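Local coordinates for glycosylation Associate Protein 1 (Streptococcus agalactiae serotype V, PDB 6OYC) that probably takes part, in complex with its partner proteins, in the glycosylation and export of an adhesin through the accessory Sec system, at residues 114-126 and 131-143. Residues are numbered along the deposited sequence; the frame is centred on the assembly and turned at random.
Sequences KKSGDLIAKVQFG and LTHIDYFANEQIA
The carbonyl O of Ile120 accepts the N-H of Phe137 at 2.8 Å, the donor tilted 31° from the carbonyl plane, and the same oxygen lies over one face of the Tyr136 ring, toward its rim. Farther along, Lys122 and Asp135 form a hydrogen-bonded antiparallel pair: Lys122 N reaches Asp135 O at 2.9 Å, and Asp135 N returns to Lys122 O at 3.0 Å. On the face of Lys122, Leu119 sets CD2 over the centre of the Phe137 ring in a CH-pi contact, 3.6 Å from its centroid, while Ile142 CB lies over the rim of the opposite face. With CG anti to the carbonyl carbon (chi1 -59°) and the chain extended beyond it, Lys122 carries CE to 3.9 Å from Phe137 CZ. Gln124 makes a CH-pi contact through CB, toward the rim of one His133 face; its chain then bends at chi2 (-86°), and its amide NE2 is hydrogen-bonded to Tyr23 OH. On the other face of the hairpin apolar groups meet: Val123 CG1 touches Leu131 CD1 at 3.5 Å, and Ala121 CB lies 3.6 Å from Ile134 CG2. A classic beta bulge, with Ile120 and Ala121 set together against Val113, joins strand 118-125 to strand 111-115. Strands 118-125 and 131-138 thus make a beta hairpin within the protein's large antiparallel meander.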
loop_
_atom_site.group_PDB
_atom_site.type_symbol
_atom_site.label_atom_id
_atom_site.label_comp_id
_atom_site.label_asym_id
_atom_site.label_seq_id
_atom_site.Cartn_x
_atom_site.Cartn_y
_atom_site.Cartn_z
ATOM N N LYS A 114 14.634 5.900 -28.936
ATOM C CA LYS A 114 15.865 5.507 -29.607
ATOM C C LYS A 114 16.176 6.492 -30.721
ATOM O O LYS A 114 15.296 7.206 -31.213
ATOM C CB LYS A 114 15.788 4.085 -30.201
ATOM C CG LYS A 114 15.586 2.951 -29.159
ATOM C CD LYS A 114 15.956 1.550 -29.689
ATOM C CE LYS A 114 15.476 0.462 -28.712
ATOM N NZ LYS A 114 16.267 -0.818 -28.685
ATOM N N LYS A 115 17.445 6.501 -31.123
ATOM C CA LYS A 115 17.928 7.320 -32.232
ATOM C C LYS A 115 18.810 6.421 -33.093
ATOM O O LYS A 115 19.908 6.034 -32.671
ATOM C CB LYS A 115 18.679 8.553 -31.702
ATOM C CG LYS A 115 19.388 9.432 -32.726
ATOM C CD LYS A 115 18.465 9.931 -33.829
ATOM C CE LYS A 115 19.194 10.919 -34.771
ATOM N NZ LYS A 115 19.292 12.259 -34.152
ATOM N N SER A 116 18.309 6.045 -34.270
ATOM C CA SER A 116 18.982 5.091 -35.161
ATOM C C SER A 116 19.533 3.884 -34.406
ATOM O O SER A 116 20.700 3.521 -34.533
ATOM C CB SER A 116 20.095 5.770 -35.953
ATOM O OG SER A 116 19.661 7.033 -36.423
ATOM N N GLY A 117 18.676 3.245 -33.612
ATOM C CA GLY A 117 19.074 2.059 -32.878
ATOM C C GLY A 117 19.753 2.307 -31.549
ATOM O O GLY A 117 19.876 1.373 -30.757
ATOM N N ASP A 118 20.204 3.533 -31.273
ATOM C CA ASP A 118 20.797 3.859 -29.981
ATOM C C ASP A 118 19.712 4.192 -28.966
ATOM O O ASP A 118 18.880 5.071 -29.208
ATOM C CB ASP A 118 21.752 5.046 -30.105
ATOM C CG ASP A 118 23.117 4.637 -30.588
ATOM O OD1 ASP A 118 23.238 3.507 -31.116
ATOM O OD2 ASP A 118 24.065 5.441 -30.445
ATOM N N LEU A 119 19.732 3.499 -27.832
ATOM C CA LEU A 119 18.814 3.807 -26.743
ATOM C C LEU A 119 19.090 5.211 -26.210
ATOM O O LEU A 119 20.218 5.521 -25.812
ATOM C CB LEU A 119 18.953 2.780 -25.619
ATOM C CG LEU A 119 17.952 2.941 -24.463
ATOM C CD1 LEU A 119 16.488 2.947 -24.956
ATOM C CD2 LEU A 119 18.147 1.854 -23.418
ATOM N N ILE A 120 18.072 6.067 -26.216
ATOM C CA ILE A 120 18.152 7.360 -25.548
ATOM C C ILE A 120 17.478 7.331 -24.181
ATOM O O ILE A 120 18.010 7.875 -23.218
ATOM C CB ILE A 120 17.545 8.470 -26.429
ATOM C CG1 ILE A 120 18.191 8.475 -27.813
ATOM C CG2 ILE A 120 17.710 9.810 -25.750
ATOM C CD1 ILE A 120 19.677 8.527 -27.746
ATOM N N ALA A 121 16.302 6.716 -24.065
ATOM C CA ALA A 121 15.569 6.831 -22.815
ATOM C C ALA A 121 14.531 5.730 -22.711
ATOM O O ALA A 121 14.096 5.158 -23.715
ATOM C CB ALA A 121 14.893 8.198 -22.679
ATOM N N LYS A 122 14.147 5.443 -21.464
ATOM C CA LYS A 122 13.004 4.599 -21.152
ATOM C C LYS A 122 12.005 5.435 -20.370
ATOM O O LYS A 122 12.367 6.081 -19.388
ATOM C CB LYS A 122 13.412 3.374 -20.358
ATOM C CG LYS A 122 14.399 2.516 -21.060
ATOM C CD LYS A 122 14.543 1.154 -20.385
ATOM C CE LYS A 122 15.729 0.379 -20.983
ATOM N NZ LYS A 122 15.696 -1.113 -20.717
ATOM N N VAL A 123 10.760 5.444 -20.820
ATOM C CA VAL A 123 9.730 6.304 -20.260
ATOM C C VAL A 123 8.816 5.442 -19.412
ATOM O O VAL A 123 8.336 4.409 -19.883
ATOM C CB VAL A 123 8.957 7.024 -21.373
ATOM C CG1 VAL A 123 7.841 7.864 -20.785
ATOM C CG2 VAL A 123 9.930 7.871 -22.209
ATOM N N GLN A 124 8.581 5.857 -18.167
ATOM C CA GLN A 124 7.802 5.067 -17.221
ATOM C C GLN A 124 6.561 5.831 -16.800
ATOM O O GLN A 124 6.602 7.057 -16.613
ATOM C CB GLN A 124 8.623 4.691 -15.989
ATOM C CG GLN A 124 9.677 3.600 -16.279
ATOM C CD GLN A 124 9.108 2.204 -16.157
ATOM O OE1 GLN A 124 7.898 2.033 -15.954
ATOM N NE2 GLN A 124 9.976 1.189 -16.257
ATOM N N PHE A 125 5.458 5.092 -16.640
ATOM C CA PHE A 125 4.168 5.673 -16.305
ATOM C C PHE A 125 3.677 5.145 -14.962
ATOM O O PHE A 125 3.947 4.003 -14.585
ATOM C CB PHE A 125 3.138 5.397 -17.414
ATOM C CG PHE A 125 3.597 5.854 -18.771
ATOM C CD1 PHE A 125 4.356 5.017 -19.586
ATOM C CD2 PHE A 125 3.331 7.134 -19.205
ATOM C CE1 PHE A 125 4.811 5.446 -20.832
ATOM C CE2 PHE A 125 3.765 7.564 -20.444
ATOM C CZ PHE A 125 4.509 6.711 -21.257
ATOM N N GLY A 126 2.968 6.005 -14.232
ATOM C CA GLY A 126 2.430 5.639 -12.943
ATOM C C GLY A 126 1.178 4.779 -13.035
ATOM O O GLY A 126 0.646 4.479 -14.108
ATOM N N LEU A 131 3.236 10.470 -16.343
ATOM C CA LEU A 131 4.683 10.337 -16.453
ATOM C C LEU A 131 5.327 10.479 -15.070
ATOM O O LEU A 131 5.170 11.513 -14.403
ATOM C CB LEU A 131 5.226 11.401 -17.414
ATOM C CG LEU A 131 6.747 11.487 -17.501
ATOM C CD1 LEU A 131 7.270 10.286 -18.292
ATOM C CD2 LEU A 131 7.168 12.787 -18.148
ATOM N N THR A 132 6.037 9.438 -14.631
ATOM C CA THR A 132 6.720 9.452 -13.340
ATOM C C THR A 132 8.222 9.670 -13.480
ATOM O O THR A 132 8.792 10.539 -12.805
ATOM C CB THR A 132 6.472 8.145 -12.578
ATOM O OG1 THR A 132 6.683 7.030 -13.459
ATOM C CG2 THR A 132 5.048 8.108 -12.039
ATOM N N HIS A 133 8.887 8.906 -14.335
ATOM C CA HIS A 133 10.308 9.161 -14.502
ATOM C C HIS A 133 10.770 8.737 -15.888
ATOM O O HIS A 133 10.132 7.920 -16.561
ATOM C CB HIS A 133 11.149 8.489 -13.396
ATOM C CG HIS A 133 11.109 6.989 -13.395
ATOM N ND1 HIS A 133 10.195 6.263 -12.652
ATOM C CD2 HIS A 133 11.929 6.079 -13.971
ATOM C CE1 HIS A 133 10.435 4.974 -12.801
ATOM N NE2 HIS A 133 11.486 4.834 -13.590
ATOM N N ILE A 134 11.882 9.339 -16.314
ATOM C CA ILE A 134 12.580 8.937 -17.526
ATOM C C ILE A 134 14.012 8.540 -17.167
ATOM O O ILE A 134 14.761 9.339 -16.576
ATOM C CB ILE A 134 12.578 10.050 -18.579
ATOM C CG1 ILE A 134 11.150 10.393 -19.000
ATOM C CG2 ILE A 134 13.446 9.652 -19.747
ATOM C CD1 ILE A 134 11.061 11.728 -19.693
ATOM N N ASP A 135 14.392 7.306 -17.535
ATOM C CA ASP A 135 15.784 6.879 -17.470
ATOM C C ASP A 135 16.467 7.334 -18.748
ATOM O O ASP A 135 16.064 6.936 -19.845
ATOM C CB ASP A 135 15.903 5.365 -17.322
ATOM C CG ASP A 135 15.418 4.862 -15.967
ATOM O OD1 ASP A 135 15.225 5.679 -15.030
ATOM O OD2 ASP A 135 15.217 3.632 -15.854
ATOM N N TYR A 136 17.479 8.178 -18.614
ATOM C CA TYR A 136 18.146 8.775 -19.758
ATOM C C TYR A 136 19.520 8.135 -19.894
ATOM O O TYR A 136 20.243 7.984 -18.903
ATOM C CB TYR A 136 18.243 10.291 -19.591
ATOM C CG TYR A 136 18.376 11.025 -20.894
ATOM C CD1 TYR A 136 19.619 11.192 -21.496
ATOM C CD2 TYR A 136 17.263 11.562 -21.522
ATOM C CE1 TYR A 136 19.740 11.862 -22.692
ATOM C CE2 TYR A 136 17.376 12.250 -22.714
ATOM C CZ TYR A 136 18.610 12.396 -23.299
ATOM O OH TYR A 136 18.712 13.081 -24.490
ATOM N N PHE A 137 19.860 7.731 -21.111
ATOM C CA PHE A 137 20.988 6.849 -21.353
ATOM C C PHE A 137 22.027 7.562 -22.189
ATOM O O PHE A 137 21.700 8.446 -22.980
ATOM C CB PHE A 137 20.576 5.562 -22.099
ATOM C CG PHE A 137 19.858 4.583 -21.243
ATOM C CD1 PHE A 137 18.518 4.783 -20.927
ATOM C CD2 PHE A 137 20.517 3.463 -20.750
ATOM C CE1 PHE A 137 17.850 3.887 -20.130
ATOM C CE2 PHE A 137 19.853 2.560 -19.943
ATOM C CZ PHE A 137 18.516 2.778 -19.619
ATOM N N ALA A 138 23.276 7.141 -22.014
ATOM C CA ALA A 138 24.353 7.455 -22.936
ATOM C C ALA A 138 25.194 6.201 -23.088
ATOM O O ALA A 138 25.467 5.513 -22.097
ATOM C CB ALA A 138 25.203 8.630 -22.455
ATOM N N ASN A 139 25.546 5.882 -24.339
ATOM C CA ASN A 139 26.326 4.691 -24.667
ATOM C C ASN A 139 25.757 3.448 -24.002
ATOM O O ASN A 139 26.483 2.670 -23.385
ATOM C CB ASN A 139 27.794 4.854 -24.269
ATOM C CG ASN A 139 28.457 6.023 -24.940
ATOM O OD1 ASN A 139 28.867 6.980 -24.276
ATOM N ND2 ASN A 139 28.583 5.955 -26.268
ATOM N N GLU A 140 24.438 3.279 -24.100
ATOM C CA GLU A 140 23.743 2.094 -23.601
ATOM C C GLU A 140 23.799 1.954 -22.082
ATOM O O GLU A 140 23.499 0.872 -21.546
ATOM C CB GLU A 140 24.302 0.816 -24.243
ATOM C CG GLU A 140 23.902 0.613 -25.685
ATOM C CD GLU A 140 22.408 0.497 -25.861
ATOM O OE1 GLU A 140 21.803 1.415 -26.456
ATOM O OE2 GLU A 140 21.838 -0.518 -25.412
ATOM N N GLN A 141 24.178 3.000 -21.360
ATOM C CA GLN A 141 24.301 2.926 -19.914
ATOM C C GLN A 141 23.522 4.085 -19.323
ATOM O O GLN A 141 23.598 5.207 -19.842
ATOM C CB GLN A 141 25.778 2.967 -19.487
ATOM C CG GLN A 141 26.018 3.310 -18.018
ATOM C CD GLN A 141 27.497 3.292 -17.639
ATOM O OE1 GLN A 141 28.052 2.235 -17.348
ATOM N NE2 GLN A 141 28.138 4.467 -17.647
ATOM N N ILE A 142 22.751 3.820 -18.259
ATOM C CA ILE A 142 21.938 4.897 -17.697
ATOM C C ILE A 142 22.857 5.997 -17.193
ATOM O O ILE A 142 23.905 5.735 -16.596
ATOM C CB ILE A 142 20.975 4.388 -16.604
ATOM C CG1 ILE A 142 20.054 5.533 -16.154
ATOM C CG2 ILE A 142 21.709 3.761 -15.397
ATOM C CD1 ILE A 142 18.934 5.090 -15.249
ATOM N N ALA A 143 22.510 7.236 -17.509
ATOM C CA ALA A 143 23.301 8.385 -17.100
ATOM C C ALA A 143 22.586 9.235 -16.069
ATOM O O ALA A 143 23.212 9.684 -15.095
ATOM C CB ALA A 143 23.655 9.249 -18.311
HETATM O O HOH W 1 6.194 4.573 -12.088
#